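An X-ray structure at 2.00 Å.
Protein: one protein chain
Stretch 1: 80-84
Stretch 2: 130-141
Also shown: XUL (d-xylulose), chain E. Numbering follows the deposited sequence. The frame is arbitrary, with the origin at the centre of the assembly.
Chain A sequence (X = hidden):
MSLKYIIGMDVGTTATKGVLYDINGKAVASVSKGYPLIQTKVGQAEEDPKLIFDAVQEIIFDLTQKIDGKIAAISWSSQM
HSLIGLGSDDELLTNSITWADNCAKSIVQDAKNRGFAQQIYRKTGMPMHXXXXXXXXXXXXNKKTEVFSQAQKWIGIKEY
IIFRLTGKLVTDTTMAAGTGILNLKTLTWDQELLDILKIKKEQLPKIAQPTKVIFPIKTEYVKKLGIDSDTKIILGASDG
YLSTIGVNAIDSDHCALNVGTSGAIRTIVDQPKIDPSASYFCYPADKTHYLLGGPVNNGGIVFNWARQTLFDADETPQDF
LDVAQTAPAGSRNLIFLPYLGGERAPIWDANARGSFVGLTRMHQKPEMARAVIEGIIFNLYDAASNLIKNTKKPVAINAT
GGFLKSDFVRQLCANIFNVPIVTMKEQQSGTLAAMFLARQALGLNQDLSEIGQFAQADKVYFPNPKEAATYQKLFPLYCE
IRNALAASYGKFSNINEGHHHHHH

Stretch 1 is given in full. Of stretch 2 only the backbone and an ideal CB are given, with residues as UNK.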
# COMPACT_ATOMS: atom_id res chain seq x y z
N MSE A 80 -23.07 -12.10 -21.09
CA MSE A 80 -22.23 -12.65 -22.14
C MSE A 80 -21.42 -13.85 -21.66
O MSE A 80 -21.29 -14.06 -20.46
CB MSE A 80 -21.27 -11.59 -22.66
CG MSE A 80 -21.97 -10.39 -23.23
SE MSE A 80 -20.69 -9.11 -24.01
CE MSE A 80 -20.32 -10.10 -25.69
N HIS A 81 -20.91 -14.62 -22.61
CA HIS A 81 -19.90 -15.64 -22.35
C HIS A 81 -20.46 -16.90 -21.68
O HIS A 81 -19.69 -17.78 -21.31
CB HIS A 81 -18.76 -15.07 -21.49
CG HIS A 81 -18.26 -13.72 -21.93
ND1 HIS A 81 -17.83 -13.47 -23.22
CD2 HIS A 81 -18.11 -12.56 -21.25
CE1 HIS A 81 -17.46 -12.20 -23.32
NE2 HIS A 81 -17.62 -11.63 -22.14
N SER A 82 -21.77 -17.00 -21.52
CA SER A 82 -22.34 -18.18 -20.88
C SER A 82 -22.32 -19.36 -21.86
O SER A 82 -22.34 -19.18 -23.07
CB SER A 82 -23.76 -17.93 -20.37
OG SER A 82 -24.71 -17.90 -21.43
N LEU A 83 -22.28 -20.57 -21.31
CA LEU A 83 -22.16 -21.76 -22.12
C LEU A 83 -23.05 -22.86 -21.56
O LEU A 83 -23.00 -23.17 -20.37
CB LEU A 83 -20.70 -22.23 -22.14
CG LEU A 83 -20.45 -23.49 -22.98
CD1 LEU A 83 -20.91 -23.23 -24.41
CD2 LEU A 83 -18.98 -23.88 -22.93
N ILE A 84 -23.85 -23.45 -22.44
CA ILE A 84 -24.79 -24.50 -22.08
C ILE A 84 -24.75 -25.59 -23.14
O ILE A 84 -24.82 -25.27 -24.33
CB ILE A 84 -26.23 -23.98 -22.10
CG1 ILE A 84 -26.42 -22.83 -21.11
CG2 ILE A 84 -27.23 -25.13 -21.85
CD1 ILE A 84 -27.75 -22.13 -21.27
N UNK A 130 -10.43 -16.96 -19.07
CA UNK A 130 -11.24 -18.17 -18.94
C UNK A 130 -12.76 -17.97 -19.06
O UNK A 130 -13.51 -18.95 -19.13
CB UNK A 130 -10.94 -18.82 -17.59
N UNK A 131 -13.19 -16.71 -19.11
CA UNK A 131 -14.61 -16.40 -19.23
C UNK A 131 -15.22 -16.87 -20.57
O UNK A 131 -16.42 -17.15 -20.65
CB UNK A 131 -14.81 -14.89 -19.07
N UNK A 132 -14.38 -16.93 -21.60
CA UNK A 132 -14.82 -17.28 -22.96
C UNK A 132 -15.22 -18.74 -23.12
O UNK A 132 -14.51 -19.65 -22.67
CB UNK A 132 -13.71 -16.96 -23.96
N UNK A 133 -16.38 -18.97 -23.77
CA UNK A 133 -16.84 -20.27 -24.25
C UNK A 133 -15.74 -21.12 -24.92
O UNK A 133 -15.63 -22.30 -24.63
CB UNK A 133 -17.99 -20.06 -25.24
N UNK A 134 -14.92 -20.54 -25.78
CA UNK A 134 -13.90 -21.37 -26.42
C UNK A 134 -12.98 -22.08 -25.41
O UNK A 134 -12.65 -23.25 -25.59
CB UNK A 134 -13.06 -20.51 -27.36
N UNK A 135 -12.58 -21.39 -24.34
CA UNK A 135 -11.70 -21.98 -23.33
C UNK A 135 -12.45 -22.98 -22.46
O UNK A 135 -11.89 -24.01 -22.04
CB UNK A 135 -11.08 -20.89 -22.46
N UNK A 136 -13.71 -22.70 -22.21
CA UNK A 136 -14.55 -23.62 -21.46
C UNK A 136 -14.79 -24.92 -22.24
O UNK A 136 -14.84 -25.99 -21.64
CB UNK A 136 -15.88 -22.95 -21.12
N UNK A 137 -14.95 -24.80 -23.56
CA UNK A 137 -15.18 -25.96 -24.42
C UNK A 137 -13.93 -26.83 -24.50
O UNK A 137 -14.02 -28.05 -24.44
CB UNK A 137 -15.60 -25.51 -25.82
N UNK A 138 -12.77 -26.19 -24.62
CA UNK A 138 -11.50 -26.87 -24.59
C UNK A 138 -11.31 -27.62 -23.28
O UNK A 138 -10.84 -28.77 -23.27
CB UNK A 138 -10.36 -25.87 -24.80
N UNK A 139 -11.66 -26.98 -22.16
CA UNK A 139 -11.58 -27.63 -20.86
C UNK A 139 -12.54 -28.82 -20.78
O UNK A 139 -12.16 -29.90 -20.33
CB UNK A 139 -11.89 -26.63 -19.75
N UNK A 140 -13.78 -28.61 -21.22
CA UNK A 140 -14.77 -29.69 -21.20
C UNK A 140 -14.33 -30.89 -22.04
O UNK A 140 -14.47 -32.05 -21.63
CB UNK A 140 -16.12 -29.17 -21.71
N UNK A 141 -13.78 -30.61 -23.22
CA UNK A 141 -13.30 -31.65 -24.14
C UNK A 141 -12.16 -32.49 -23.55
O UNK A 141 -12.00 -33.66 -23.90
CB UNK A 141 -12.83 -31.01 -25.45
C1 XUL E . -18.71 -7.72 -21.28
C2 XUL E . -17.87 -8.80 -20.58
C3 XUL E . -18.36 -9.44 -19.25
C4 XUL E . -19.83 -9.18 -18.88
C5 XUL E . -20.83 -9.95 -19.77
O1 XUL E . -18.03 -6.49 -21.27
O2 XUL E . -16.80 -9.10 -21.05
O3 XUL E . -17.60 -8.93 -18.18
O4 XUL E . -20.01 -9.59 -17.55
O5 XUL E . -22.06 -10.13 -19.12

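Position 130 lies out of reach of the first stretch, and phi near -64° admits most residues, proline included. It is Pro 130, and it makes no contact.

At position 131 CA-to-CB points toward the first stretch, and the ideal CB stands 4.6 Å from His 81 CD2. The imidazole offers a flat face, so a flexible apolar chain or another ring would suit. The residue is Met 131, a selenomethionine; chi1 is p and the rest t, which carries CG over one face of the ring and leaves SE 4.5 Å from its centroid, oblique to the normal. The ring's edge stays free for d-xylulose, and His 81 NE2 donates to XUL O2 at 2.9 Å.

Position 132 points away, although its CA lies 5.4 Å from His 81 CA, the closest CA pair of the two stretches. With psi of 133° just before a helix, it is an N-cap site where serine, threonine or aspartate would be usual and a small residue is possible. Ala 132 brings no capping side chain.

Position 133 opens the helix with phi at -43°; CA-to-CB points sideways, and the ideal CB lies 4.4 Å from Leu 83 CD1. In the first helical turn, where the amide needs no helical partner, proline fits well; alanine or another compact residue would serve too. Pro 133 lays its ring against the chain, CD 3.5 Å from His 81 O.

Positions 134 and 135 have nothing of the first stretch near their CB atoms and leave the choice open; they are Ile 134 and Tyr 135.

Position 136 points toward the first stretch, its ideal CB 3.7 Å from Leu 83 CD2. Beyond lie two carbonyls, His 81 O and Met 131 O, 3.4 Å apart, both acceptors. An apolar residue could cover the leucine, but a long donor could also reach the oxygens. Lys 136 does both: CB packs on Leu 83, and an extended chain brings NZ to 2.9 Å from His 81 O and 2.9 Å from Met 131 O, bonding to each and tying the two stretches together.

Position 137 points sideways, its ideal CB 4.7 Å from Leu 83 CD2, so a branched aliphatic able to turn back is apt. Leu 137 brings CD2 to 3.7 Å from Leu 83 CD2.

Positions 138, 139 and 141 are out of reach and unconstrained here: Leu 138, Trp 139 and Lys 141.

Position 140 points toward Leu 83 from farther off; leucine or methionine could span the gap. Leu 140 does, with CD1 4.1 Å from Leu 83 CD2.

Stretch 2 (130-141) PMAPIYKLLWLK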
# COMPACT_ATOMS: atom_id res chain seq x y z
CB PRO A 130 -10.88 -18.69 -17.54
CG PRO A 130 -10.33 -17.48 -16.82
CD PRO A 130 -9.57 -16.76 -17.89
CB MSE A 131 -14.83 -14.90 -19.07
CG MSE A 131 -14.24 -14.06 -20.20
SE MSE A 131 -14.24 -12.10 -19.80
CE MSE A 131 -13.37 -11.40 -21.40
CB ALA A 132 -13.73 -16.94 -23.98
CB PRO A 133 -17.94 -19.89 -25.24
CG PRO A 133 -18.56 -18.70 -24.59
CD PRO A 133 -17.41 -17.93 -23.96
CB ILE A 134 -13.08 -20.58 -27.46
CG1 ILE A 134 -12.06 -21.51 -28.13
CG2 ILE A 134 -12.42 -19.38 -26.83
CD1 ILE A 134 -11.31 -20.86 -29.26
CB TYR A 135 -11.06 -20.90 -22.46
CG TYR A 135 -10.12 -20.02 -23.23
CD1 TYR A 135 -8.97 -20.55 -23.80
CD2 TYR A 135 -10.38 -18.66 -23.40
CE1 TYR A 135 -8.09 -19.77 -24.52
CE2 TYR A 135 -9.51 -17.86 -24.12
CZ TYR A 135 -8.36 -18.43 -24.68
OH TYR A 135 -7.47 -17.68 -25.40
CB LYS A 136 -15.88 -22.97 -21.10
CG LYS A 136 -15.73 -21.79 -20.13
CD LYS A 136 -17.06 -21.10 -19.88
CE LYS A 136 -16.90 -19.87 -18.97
NZ LYS A 136 -18.08 -18.97 -19.16
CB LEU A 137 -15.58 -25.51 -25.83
CG LEU A 137 -16.98 -24.93 -25.98
CD1 LEU A 137 -17.12 -24.23 -27.34
CD2 LEU A 137 -18.02 -26.04 -25.81
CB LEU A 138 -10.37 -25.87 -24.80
CG LEU A 138 -10.23 -25.31 -26.21
CD1 LEU A 138 -9.16 -24.25 -26.24
CD2 LEU A 138 -9.88 -26.44 -27.17
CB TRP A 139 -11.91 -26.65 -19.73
CG TRP A 139 -11.72 -27.26 -18.37
CD1 TRP A 139 -10.54 -27.40 -17.69
CD2 TRP A 139 -12.74 -27.80 -17.52
NE1 TRP A 139 -10.77 -27.99 -16.46
CE2 TRP A 139 -12.11 -28.25 -16.33
CE3 TRP A 139 -14.12 -27.94 -17.63
CZ2 TRP A 139 -12.81 -28.83 -15.28
CZ3 TRP A 139 -14.82 -28.53 -16.59
CH2 TRP A 139 -14.17 -28.96 -15.43
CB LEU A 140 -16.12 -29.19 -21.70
CG LEU A 140 -16.89 -28.25 -20.75
CD1 LEU A 140 -18.00 -27.53 -21.47
CD2 LEU A 140 -17.44 -29.03 -19.57
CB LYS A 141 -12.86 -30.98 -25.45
CG LYS A 141 -12.05 -31.85 -26.42
CD LYS A 141 -11.96 -31.14 -27.78
CE LYS A 141 -10.56 -31.23 -28.37
NZ LYS A 141 -9.53 -31.02 -27.32
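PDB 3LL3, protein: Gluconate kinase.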